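Local coordinates for chitin oligosaccahride binding protein NagB1 (Paenibacillus sp. FPU-7, PDB 7EHP), which binds the chitin oligosaccharides N,N'-diacetylchitobiose and N,N',N''-triacetylchitotriose, probably delivering them to a bacterial ABC transporter as its extracellular solute-binding component, at residues I258-G263 with G333-I338; L18-D23 with Q313-K318; A226-A231 with A238-G243; V122-Q127 with G263-P268. All coordinates share one frame; numbering follows the deposited sequence.

Interaction 1: I258-G263 with G333-I338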
# COMPACT_ATOMS: atom_id res chain seq x y z
N ILE A 258 -8.06 6.40 21.33
CA ILE A 258 -6.96 7.36 21.26
C ILE A 258 -7.04 8.19 19.97
O ILE A 258 -6.01 8.50 19.36
CB ILE A 258 -5.63 6.60 21.35
CG1 ILE A 258 -5.53 5.60 20.19
CG2 ILE A 258 -5.52 5.87 22.69
CD1 ILE A 258 -4.13 5.17 19.85
N ALA A 259 -8.25 8.60 19.58
CA ALA A 259 -8.46 9.15 18.24
C ALA A 259 -7.67 10.44 18.00
O ALA A 259 -6.95 10.56 17.00
CB ALA A 259 -9.95 9.37 18.00
N GLU A 260 -7.79 11.42 18.89
CA GLU A 260 -7.15 12.70 18.62
C GLU A 260 -5.65 12.69 18.89
O GLU A 260 -4.90 13.47 18.29
CB GLU A 260 -7.80 13.82 19.43
CG GLU A 260 -7.55 15.25 18.92
CD GLU A 260 -7.97 15.49 17.46
OE1 GLU A 260 -7.58 16.55 16.92
OE2 GLU A 260 -8.69 14.65 16.86
N ASP A 261 -5.17 11.83 19.78
CA ASP A 261 -3.74 11.79 20.01
C ASP A 261 -3.03 10.76 19.13
O ASP A 261 -1.96 10.25 19.50
CB ASP A 261 -3.46 11.58 21.51
CG ASP A 261 -4.31 10.49 22.12
OD1 ASP A 261 -4.46 9.44 21.48
OD2 ASP A 261 -4.85 10.70 23.23
N ILE A 262 -3.59 10.46 17.94
CA ILE A 262 -2.92 9.63 16.94
C ILE A 262 -2.14 10.54 15.99
O ILE A 262 -2.70 11.50 15.44
CB ILE A 262 -3.92 8.76 16.15
CG1 ILE A 262 -4.33 7.55 16.97
CG2 ILE A 262 -3.27 8.27 14.86
CD1 ILE A 262 -5.47 6.75 16.36
N GLY A 263 -0.86 10.24 15.79
CA GLY A 263 -0.03 10.98 14.86
C GLY A 263 0.71 10.11 13.87
O GLY A 263 0.48 8.90 13.78
N GLY A 333 -9.50 21.26 5.88
CA GLY A 333 -10.26 20.82 7.03
C GLY A 333 -10.23 19.32 7.23
O GLY A 333 -11.13 18.62 6.74
N VAL A 334 -9.22 18.82 7.94
CA VAL A 334 -9.01 17.38 8.12
C VAL A 334 -8.28 17.12 9.44
O VAL A 334 -7.69 18.01 10.04
CB VAL A 334 -8.20 16.75 6.97
CG1 VAL A 334 -9.05 16.62 5.69
CG2 VAL A 334 -6.93 17.56 6.73
N HIS A 335 -8.30 15.85 9.83
CA HIS A 335 -7.66 15.38 11.05
C HIS A 335 -6.16 15.73 11.08
O HIS A 335 -5.51 15.78 10.03
CB HIS A 335 -7.88 13.87 11.15
CG HIS A 335 -7.43 13.27 12.44
ND1 HIS A 335 -8.31 12.71 13.33
CD2 HIS A 335 -6.20 13.08 12.95
CE1 HIS A 335 -7.64 12.26 14.38
NE2 HIS A 335 -6.35 12.46 14.17
N PRO A 336 -5.61 16.00 12.27
CA PRO A 336 -4.16 16.22 12.38
C PRO A 336 -3.31 15.14 11.74
O PRO A 336 -2.33 15.47 11.06
CB PRO A 336 -3.95 16.26 13.90
CG PRO A 336 -5.22 16.84 14.40
CD PRO A 336 -6.28 16.18 13.58
N VAL A 337 -3.64 13.86 11.94
CA VAL A 337 -2.85 12.78 11.36
C VAL A 337 -2.77 12.94 9.86
O VAL A 337 -1.78 12.55 9.23
CB VAL A 337 -3.41 11.39 11.73
CG1 VAL A 337 -4.65 11.07 10.89
CG2 VAL A 337 -2.35 10.32 11.54
N ILE A 338 -3.80 13.55 9.26
CA ILE A 338 -3.80 13.76 7.82
C ILE A 338 -2.86 14.89 7.44
O ILE A 338 -2.13 14.78 6.44
CB ILE A 338 -5.23 14.01 7.31
CG1 ILE A 338 -6.16 12.84 7.67
CG2 ILE A 338 -5.22 14.22 5.79
CD1 ILE A 338 -5.72 11.49 7.16
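His335 brings the rim of its imidazole ring up to the type I beta turn from Ala259 to Ile262. Its CE1 lies 3.2 Å from Ala259 O, at the ring edge and near the ring plane. Ile262 O also faces that edge, 4.0 Å from His335 NE2. CG of His335 is anti to the backbone N (chi1 -172°), beside the carbonyl carbon, and it is the far end of the ring that meets the turn.

Charge may add to this. Glu260 OE2 stands 4.0 Å from His335 ND1; a carboxylate this near might favour protonation of the ring, whose charge is not seen. The carboxylate and ring planes are 52° apart. An alanine in place of His335 would probably open a gap beside the turn and leave Ala259 O without its ring-edge neighbour.

The remaining contacts are apolar or van der Waals. Glu260 OE1 rests 3.5 Å from Pro336 CG, the two side chains crossing at about a right angle. Ile262 and Val337 lie side by side, their CG2 atoms 4.0 Å apart. Val337 CG2 also reaches the carbonyl carbon of Gly263 at 3.9 Å.

His335 is the N-cap residue of helix 336-344. The contact sets the first turn of that helix against the start of strand 262-265, which pairs with strand 109-125. Val251 touches both Ala259 and His335, and Val334 and Ile338 pack on Leu317 of helix 310-320.

Interaction 2: L18-D23 with Q313-K318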
# COMPACT_ATOMS: atom_id res chain seq x y z
N LEU A 18 -16.78 0.90 1.10
CA LEU A 18 -17.69 0.07 0.30
C LEU A 18 -19.00 0.80 0.03
O LEU A 18 -19.53 0.76 -1.09
CB LEU A 18 -17.96 -1.26 0.98
CG LEU A 18 -18.88 -2.25 0.25
CD1 LEU A 18 -18.56 -2.40 -1.25
CD2 LEU A 18 -18.85 -3.61 0.95
N LYS A 19 -19.54 1.48 1.04
CA LYS A 19 -20.74 2.27 0.85
C LYS A 19 -20.55 3.30 -0.27
O LYS A 19 -21.48 3.54 -1.05
CB LYS A 19 -21.12 2.95 2.16
CG LYS A 19 -22.37 3.83 2.08
CD LYS A 19 -23.57 3.05 1.55
CE LYS A 19 -24.87 3.74 1.95
NZ LYS A 19 -25.06 4.97 1.14
N MET A 20 -19.35 3.88 -0.39
CA MET A 20 -19.09 4.79 -1.51
C MET A 20 -19.14 4.04 -2.83
O MET A 20 -19.72 4.52 -3.81
CB MET A 20 -17.75 5.51 -1.33
CG MET A 20 -17.56 6.72 -2.25
SD MET A 20 -16.02 7.68 -2.02
CE MET A 20 -14.95 6.90 -3.23
N LEU A 21 -18.55 2.83 -2.88
CA LEU A 21 -18.65 2.02 -4.09
C LEU A 21 -20.11 1.72 -4.44
O LEU A 21 -20.49 1.74 -5.61
CB LEU A 21 -17.87 0.71 -3.91
CG LEU A 21 -16.37 0.84 -4.16
CD1 LEU A 21 -15.59 -0.36 -3.61
CD2 LEU A 21 -16.06 1.04 -5.64
N GLU A 22 -20.94 1.43 -3.43
CA GLU A 22 -22.35 1.17 -3.68
C GLU A 22 -23.07 2.41 -4.20
O GLU A 22 -23.99 2.30 -5.03
CB GLU A 22 -23.03 0.65 -2.41
CG GLU A 22 -22.53 -0.74 -1.99
CD GLU A 22 -22.90 -1.10 -0.57
OE1 GLU A 22 -23.65 -0.32 0.07
OE2 GLU A 22 -22.46 -2.18 -0.10
N ASP A 23 -22.72 3.59 -3.68
CA ASP A 23 -23.29 4.83 -4.22
C ASP A 23 -22.89 5.00 -5.67
O ASP A 23 -23.73 5.32 -6.53
CB ASP A 23 -22.84 6.04 -3.40
CG ASP A 23 -23.47 6.08 -2.02
OD1 ASP A 23 -24.30 5.21 -1.73
OD2 ASP A 23 -23.13 6.99 -1.22
N GLN A 313 -13.23 12.04 -4.49
CA GLN A 313 -11.90 12.20 -3.89
C GLN A 313 -11.98 12.91 -2.55
O GLN A 313 -11.34 12.50 -1.57
CB GLN A 313 -11.00 12.98 -4.85
CG GLN A 313 -10.59 12.20 -6.07
CD GLN A 313 -9.46 11.23 -5.79
OE1 GLN A 313 -8.29 11.62 -5.70
NE2 GLN A 313 -9.80 9.95 -5.65
N LYS A 314 -12.77 13.99 -2.47
CA LYS A 314 -12.93 14.69 -1.19
C LYS A 314 -13.67 13.82 -0.18
O LYS A 314 -13.31 13.81 1.01
CB LYS A 314 -13.69 16.00 -1.38
CG LYS A 314 -12.85 17.17 -1.86
CD LYS A 314 -13.73 18.39 -2.09
CE LYS A 314 -12.93 19.68 -2.09
NZ LYS A 314 -13.70 20.77 -2.74
N ARG A 315 -14.70 13.10 -0.63
CA ARG A 315 -15.50 12.28 0.28
C ARG A 315 -14.63 11.25 0.99
O ARG A 315 -14.67 11.11 2.22
CB ARG A 315 -16.63 11.61 -0.50
CG ARG A 315 -17.41 10.59 0.30
CD ARG A 315 -18.72 10.21 -0.37
NE ARG A 315 -19.35 9.06 0.28
CZ ARG A 315 -20.42 8.42 -0.19
NH1 ARG A 315 -20.99 8.83 -1.32
NH2 ARG A 315 -20.92 7.37 0.46
N GLN A 316 -13.81 10.51 0.24
CA GLN A 316 -13.01 9.46 0.85
C GLN A 316 -11.91 10.05 1.71
O GLN A 316 -11.47 9.42 2.68
CB GLN A 316 -12.44 8.54 -0.22
CG GLN A 316 -11.44 9.23 -1.14
CD GLN A 316 -10.75 8.27 -2.07
OE1 GLN A 316 -11.28 7.19 -2.37
NE2 GLN A 316 -9.56 8.65 -2.54
N LEU A 317 -11.48 11.28 1.41
CA LEU A 317 -10.53 11.96 2.28
C LEU A 317 -11.17 12.33 3.61
O LEU A 317 -10.63 12.04 4.68
CB LEU A 317 -9.97 13.21 1.59
CG LEU A 317 -9.11 14.08 2.49
CD1 LEU A 317 -7.86 13.30 2.93
CD2 LEU A 317 -8.70 15.38 1.80
N LYS A 318 -12.35 12.95 3.54
CA LYS A 318 -13.07 13.41 4.72
C LYS A 318 -13.57 12.24 5.56
O LYS A 318 -13.46 12.26 6.79
CB LYS A 318 -14.23 14.30 4.29
CG LYS A 318 -15.05 14.96 5.39
CD LYS A 318 -16.35 15.52 4.81
CE LYS A 318 -17.14 16.36 5.80
NZ LYS A 318 -18.41 16.87 5.17
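A salt-bridge network joins two nearly antiparallel helices, 15-31 and 310-320, with Arg315 reaching across to Asp23. The axes of the two segments come within 11.3 Å at an angle of 159°, so long side chains fill the space between them. Arg315 is extended from CG to NE, and its CG is anti to the backbone N (chi1 172°).

Arg315 NH1 and NH2 each donate to the single oxygen Asp23 OD2 at 2.8 Å, end-on and in clearly bent bonds. The oxygen lies in the guanidinium plane. Seen from the carboxylate, NH1 uses the anti lone pair of OD2, while NH2 comes from above the plane. The two planes are 53° apart. The other oxygen, Asp23 OD1, takes a 3.0 Å salt bridge from Lys19 NZ on its syn lone pair. Asp23 therefore has two positive partners, which would be expected to keep it ionised. Glu319 gives Arg315 NE a second acidic partner.

Met20 covers one face of the guanidinium. Its CG sits 3.8 Å above the plane, over the centre. Met20 SD passes 4.0 Å from Arg315 CG, as the two chains slide past each other in opposite directions. Met20 CE meets Gln316 OE1 at 3.8 Å. Gln316 NE2 is taken by Thr115 O.

The result is an inter-helix salt bridge backed by an apolar side chain, joining helices distant in sequence within a fold of the periplasmic-binding-protein class.

Interaction 3: A226-A231 with A238-G243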
# COMPACT_ATOMS: atom_id res chain seq x y z
N ALA A 226 -5.42 -6.91 10.12
CA ALA A 226 -6.24 -6.02 10.94
C ALA A 226 -5.84 -6.01 12.41
O ALA A 226 -6.12 -5.03 13.12
CB ALA A 226 -7.71 -6.40 10.84
N GLU A 227 -5.22 -7.08 12.91
CA GLU A 227 -4.91 -7.17 14.33
C GLU A 227 -3.85 -6.16 14.76
O GLU A 227 -3.88 -5.67 15.89
CB GLU A 227 -4.49 -8.60 14.67
CG GLU A 227 -5.67 -9.56 14.50
CD GLU A 227 -5.42 -10.96 15.03
OE1 GLU A 227 -5.34 -11.12 16.26
OE2 GLU A 227 -5.35 -11.89 14.20
N GLN A 228 -2.92 -5.81 13.87
CA GLN A 228 -1.98 -4.74 14.23
C GLN A 228 -2.70 -3.41 14.37
O GLN A 228 -2.35 -2.59 15.23
CB GLN A 228 -0.85 -4.68 13.21
CG GLN A 228 -1.10 -3.92 11.92
CD GLN A 228 0.21 -3.60 11.21
OE1 GLN A 228 1.17 -4.37 11.30
NE2 GLN A 228 0.26 -2.47 10.50
N GLN A 229 -3.76 -3.20 13.58
CA GLN A 229 -4.52 -1.97 13.70
C GLN A 229 -5.38 -1.98 14.95
O GLN A 229 -5.55 -0.94 15.60
CB GLN A 229 -5.37 -1.78 12.44
CG GLN A 229 -4.48 -1.56 11.20
CD GLN A 229 -5.24 -1.52 9.88
OE1 GLN A 229 -6.44 -1.75 9.83
NE2 GLN A 229 -4.53 -1.20 8.81
N TYR A 230 -5.91 -3.15 15.33
CA TYR A 230 -6.58 -3.23 16.62
C TYR A 230 -5.63 -2.82 17.74
O TYR A 230 -5.96 -1.95 18.56
CB TYR A 230 -7.10 -4.65 16.88
CG TYR A 230 -8.04 -5.25 15.86
CD1 TYR A 230 -8.85 -4.47 15.03
CD2 TYR A 230 -8.15 -6.64 15.77
CE1 TYR A 230 -9.74 -5.09 14.11
CE2 TYR A 230 -9.01 -7.25 14.86
CZ TYR A 230 -9.80 -6.49 14.04
OH TYR A 230 -10.63 -7.16 13.17
N ALA A 231 -4.44 -3.43 17.78
CA ALA A 231 -3.51 -3.19 18.89
C ALA A 231 -3.18 -1.72 19.01
O ALA A 231 -3.21 -1.15 20.11
CB ALA A 231 -2.23 -4.01 18.72
N ALA A 238 2.75 1.59 21.08
CA ALA A 238 3.15 2.99 20.94
C ALA A 238 3.17 3.42 19.47
O ALA A 238 2.95 4.60 19.17
CB ALA A 238 4.52 3.22 21.59
N MET A 239 3.47 2.50 18.57
CA MET A 239 3.68 2.82 17.16
C MET A 239 3.13 1.68 16.33
O MET A 239 2.87 0.57 16.82
CB MET A 239 5.17 3.03 16.84
CG MET A 239 5.87 4.10 17.68
SD MET A 239 7.64 4.19 17.28
CE MET A 239 8.20 2.82 18.30
N MET A 240 2.97 1.96 15.04
CA MET A 240 2.56 0.97 14.04
C MET A 240 3.03 1.47 12.69
O MET A 240 2.60 2.54 12.26
CB MET A 240 1.04 0.81 14.02
CG MET A 240 0.54 -0.08 12.90
SD MET A 240 -1.24 -0.32 13.02
CE MET A 240 -1.83 1.21 12.28
N PHE A 241 3.86 0.69 12.00
CA PHE A 241 4.22 1.02 10.63
C PHE A 241 3.11 0.53 9.70
O PHE A 241 2.76 -0.65 9.72
CB PHE A 241 5.57 0.40 10.24
CG PHE A 241 6.14 0.90 8.94
CD1 PHE A 241 5.63 0.45 7.74
CD2 PHE A 241 7.19 1.81 8.93
CE1 PHE A 241 6.15 0.92 6.53
CE2 PHE A 241 7.72 2.28 7.70
CZ PHE A 241 7.19 1.84 6.51
N ASP A 242 2.58 1.43 8.88
CA ASP A 242 1.42 1.09 8.05
C ASP A 242 1.28 2.12 6.94
O ASP A 242 1.98 3.14 6.90
CB ASP A 242 0.14 1.02 8.89
CG ASP A 242 -0.86 0.00 8.37
OD1 ASP A 242 -0.76 -0.34 7.17
OD2 ASP A 242 -1.73 -0.45 9.15
N GLY A 243 0.37 1.85 6.02
CA GLY A 243 0.05 2.79 4.97
C GLY A 243 -1.01 3.77 5.38
O GLY A 243 -1.78 3.53 6.31
O HOH W 1 3.62 -3.17 10.34
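Helix 226-231 runs against strand 239-243 at 146° between their directions, their axes 9.0 Å apart at the closest; by CA atoms, Gln228 and Met240 are the nearest pair. Two successive helix glutamines reach the same carboxylate oxygen. Gln229 NE2 gives Asp242 OD2 a nearly straight bond of 2.9 Å (172°), on the syn side but somewhat out of the carboxylate plane. Gln228 NE2 adds a weak one at 3.1 Å. The same nitrogen donates to Phe241 O at 3.2 Å, from above the carbonyl plane. A water closes a ring, donating to Gln228 OE1 and to Phe241 O. Asp242 OD1 accepts from Gly243 N at 2.7 Å and from Tyr225 OH.

Met240 packs against both glutamines. Its CG, anti to the backbone N (chi1 173°), lies 3.4 Å from Gln228 NE2, and its SD 3.4 Å from Gln228 O. An alanine at Asp242 would probably leave Gln229 NE2 and Tyr225 OH without this carboxylate as acceptor.

The side chain of Asp242 is about 7 Å from a bound NAG, while Gln229 OE1 is held by Arg11. This is a helix packed on a strand of the central sheet near the sugar pocket of a solute-binding protein.

Interaction 4: V122-Q127 with G263-P268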
# COMPACT_ATOMS: atom_id res chain seq x y z
N VAL A 122 5.17 5.63 10.14
CA VAL A 122 4.93 5.21 11.51
C VAL A 122 3.77 6.03 12.06
O VAL A 122 3.89 7.25 12.22
CB VAL A 122 6.18 5.38 12.38
CG1 VAL A 122 5.95 4.82 13.77
CG2 VAL A 122 7.37 4.70 11.69
N PHE A 123 2.65 5.36 12.32
CA PHE A 123 1.62 5.91 13.18
C PHE A 123 2.10 5.87 14.62
O PHE A 123 2.76 4.91 15.05
CB PHE A 123 0.32 5.13 13.03
CG PHE A 123 -0.35 5.31 11.67
CD1 PHE A 123 0.11 4.62 10.57
CD2 PHE A 123 -1.44 6.16 11.52
CE1 PHE A 123 -0.48 4.76 9.33
CE2 PHE A 123 -2.05 6.31 10.27
CZ PHE A 123 -1.56 5.59 9.18
N TYR A 124 1.75 6.88 15.41
CA TYR A 124 2.14 6.80 16.81
C TYR A 124 1.07 7.41 17.70
O TYR A 124 0.20 8.17 17.26
CB TYR A 124 3.51 7.46 17.04
CG TYR A 124 3.52 8.98 17.03
CD1 TYR A 124 3.32 9.70 15.84
CD2 TYR A 124 3.75 9.69 18.21
CE1 TYR A 124 3.33 11.08 15.84
CE2 TYR A 124 3.77 11.07 18.22
CZ TYR A 124 3.56 11.76 17.04
OH TYR A 124 3.60 13.13 17.07
N ASN A 125 1.14 7.04 18.98
CA ASN A 125 0.19 7.51 19.98
C ASN A 125 0.86 8.66 20.75
O ASN A 125 1.79 8.43 21.54
CB ASN A 125 -0.22 6.36 20.89
CG ASN A 125 -1.23 6.77 21.94
OD1 ASN A 125 -1.24 7.92 22.39
ND2 ASN A 125 -2.11 5.84 22.33
N LYS A 126 0.36 9.88 20.54
CA LYS A 126 0.92 11.06 21.18
C LYS A 126 0.80 10.99 22.70
O LYS A 126 1.66 11.54 23.41
CB LYS A 126 0.20 12.32 20.67
CG LYS A 126 0.56 12.76 19.24
CD LYS A 126 -0.54 13.69 18.70
CE LYS A 126 -0.01 14.73 17.74
NZ LYS A 126 0.86 14.14 16.71
N GLN A 127 -0.23 10.32 23.22
CA GLN A 127 -0.38 10.23 24.67
C GLN A 127 0.56 9.20 25.29
O GLN A 127 1.03 9.39 26.42
CB GLN A 127 -1.84 9.94 25.04
CG GLN A 127 -2.06 9.43 26.47
CD GLN A 127 -1.76 10.48 27.55
OE1 GLN A 127 -1.99 11.68 27.37
NE2 GLN A 127 -1.23 10.01 28.68
N GLY A 263 -0.86 10.24 15.79
CA GLY A 263 -0.03 10.98 14.86
C GLY A 263 0.71 10.11 13.87
O GLY A 263 0.48 8.90 13.78
N PHE A 264 1.63 10.70 13.12
CA PHE A 264 2.30 9.99 12.04
C PHE A 264 3.63 10.68 11.79
O PHE A 264 3.68 11.91 11.74
CB PHE A 264 1.44 10.00 10.76
CG PHE A 264 2.08 9.33 9.57
CD1 PHE A 264 2.98 10.01 8.76
CD2 PHE A 264 1.74 8.03 9.23
CE1 PHE A 264 3.56 9.39 7.67
CE2 PHE A 264 2.32 7.40 8.14
CZ PHE A 264 3.22 8.08 7.35
N PHE A 265 4.71 9.90 11.64
CA PHE A 265 5.98 10.48 11.22
C PHE A 265 6.69 9.54 10.25
O PHE A 265 6.49 8.33 10.26
CB PHE A 265 6.89 10.82 12.42
CG PHE A 265 7.17 9.66 13.34
CD1 PHE A 265 8.20 8.78 13.08
CD2 PHE A 265 6.42 9.49 14.49
CE1 PHE A 265 8.46 7.71 13.94
CE2 PHE A 265 6.67 8.43 15.35
CZ PHE A 265 7.69 7.54 15.07
N SER A 266 7.53 10.13 9.40
CA SER A 266 8.38 9.34 8.52
C SER A 266 9.36 8.52 9.35
O SER A 266 9.78 8.92 10.44
CB SER A 266 9.12 10.25 7.54
OG SER A 266 10.01 9.51 6.74
N PHE A 267 9.72 7.35 8.83
CA PHE A 267 10.58 6.43 9.57
C PHE A 267 11.92 7.09 9.87
O PHE A 267 12.48 7.76 9.00
CB PHE A 267 10.81 5.14 8.77
CG PHE A 267 11.43 4.06 9.57
CD1 PHE A 267 10.65 3.24 10.38
CD2 PHE A 267 12.81 3.88 9.55
CE1 PHE A 267 11.24 2.23 11.14
CE2 PHE A 267 13.41 2.88 10.30
CZ PHE A 267 12.63 2.06 11.11
N PRO A 268 12.48 6.91 11.07
CA PRO A 268 13.77 7.52 11.40
C PRO A 268 14.85 7.27 10.36
O PRO A 268 14.88 6.23 9.68
CB PRO A 268 14.13 6.88 12.75
CG PRO A 268 12.80 6.60 13.37
CD PRO A 268 11.92 6.17 12.22
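Gly263 and Tyr124 form a hydrogen-bonded antiparallel pair, with Gly263 N donating to Tyr124 O at 2.8 Å, almost straight (177°). The return bond runs from Tyr124 N to Gly263 O, with the donor above the carbonyl plane. Val122 and Phe265 make the second such pair, through bonds in both directions. Between them lies the non-hydrogen-bonded pair of Phe123 and Phe264, whose CA atoms are 4.3 Å apart. Here the backbone carbonyls receive CA-H...O contacts, Phe264 CA to Val122 O and Phe123 CA to Gly263 O.

Phe123 and Phe264 share one face of the sheet and meet T-shaped, the edge of Phe264 toward the face of Phe123 at 85°. Phe264 CD2 stands 3.9 Å above the Phe123 ring, over its centre. Met341 of helix 336-344 touches both rings.

The other face carries Val122, Tyr124 and Phe265. Val122 CB makes a CH-pi contact over the Phe265 face, 3.9 Å from the ring centroid. CG of Tyr124 lies between the backbone N and the carbonyl carbon (chi1 75°) and touches Phe265 CE2. Tyr124 CD1 lies 3.4 Å from Phe265 CD2, the rings meeting obliquely. Lys126 NZ comes within 3.8 Å of Gly263 CA. That ammonium donates to Tyr124 OH at 2.9 Å and forms a salt bridge with Glu340, whose other oxygen takes Phe264 N.

Asn125 stands at the N-cap of helix 126-132, its OD1 taking a weak bond from Gln127 N and one from Ile128 N. This is an antiparallel strand pair with aromatic side chains on both faces, part of the mixed sheet of this solute-binding fold.

From the N terminus, helix 15-31 supplies the first half of interaction 2, closed only by helix 310-320, so its loop is the longest and encloses interactions 3 and 4. Strand 109-125 opens interaction 4, which closes at 263-268. Interaction 3, a short loop from 226-231 to 238-243, nests inside it. Strand 237-243 and strand 262-265 both pair with strand 109-125, so interactions 3 and 4 meet on one sheet. Interaction 1 starts at 258-263, shares Gly263 with interaction 4 and crosses it in the chain. It also crosses interaction 2 in the chain, and in space helix 336-344 rests on helix 310-320.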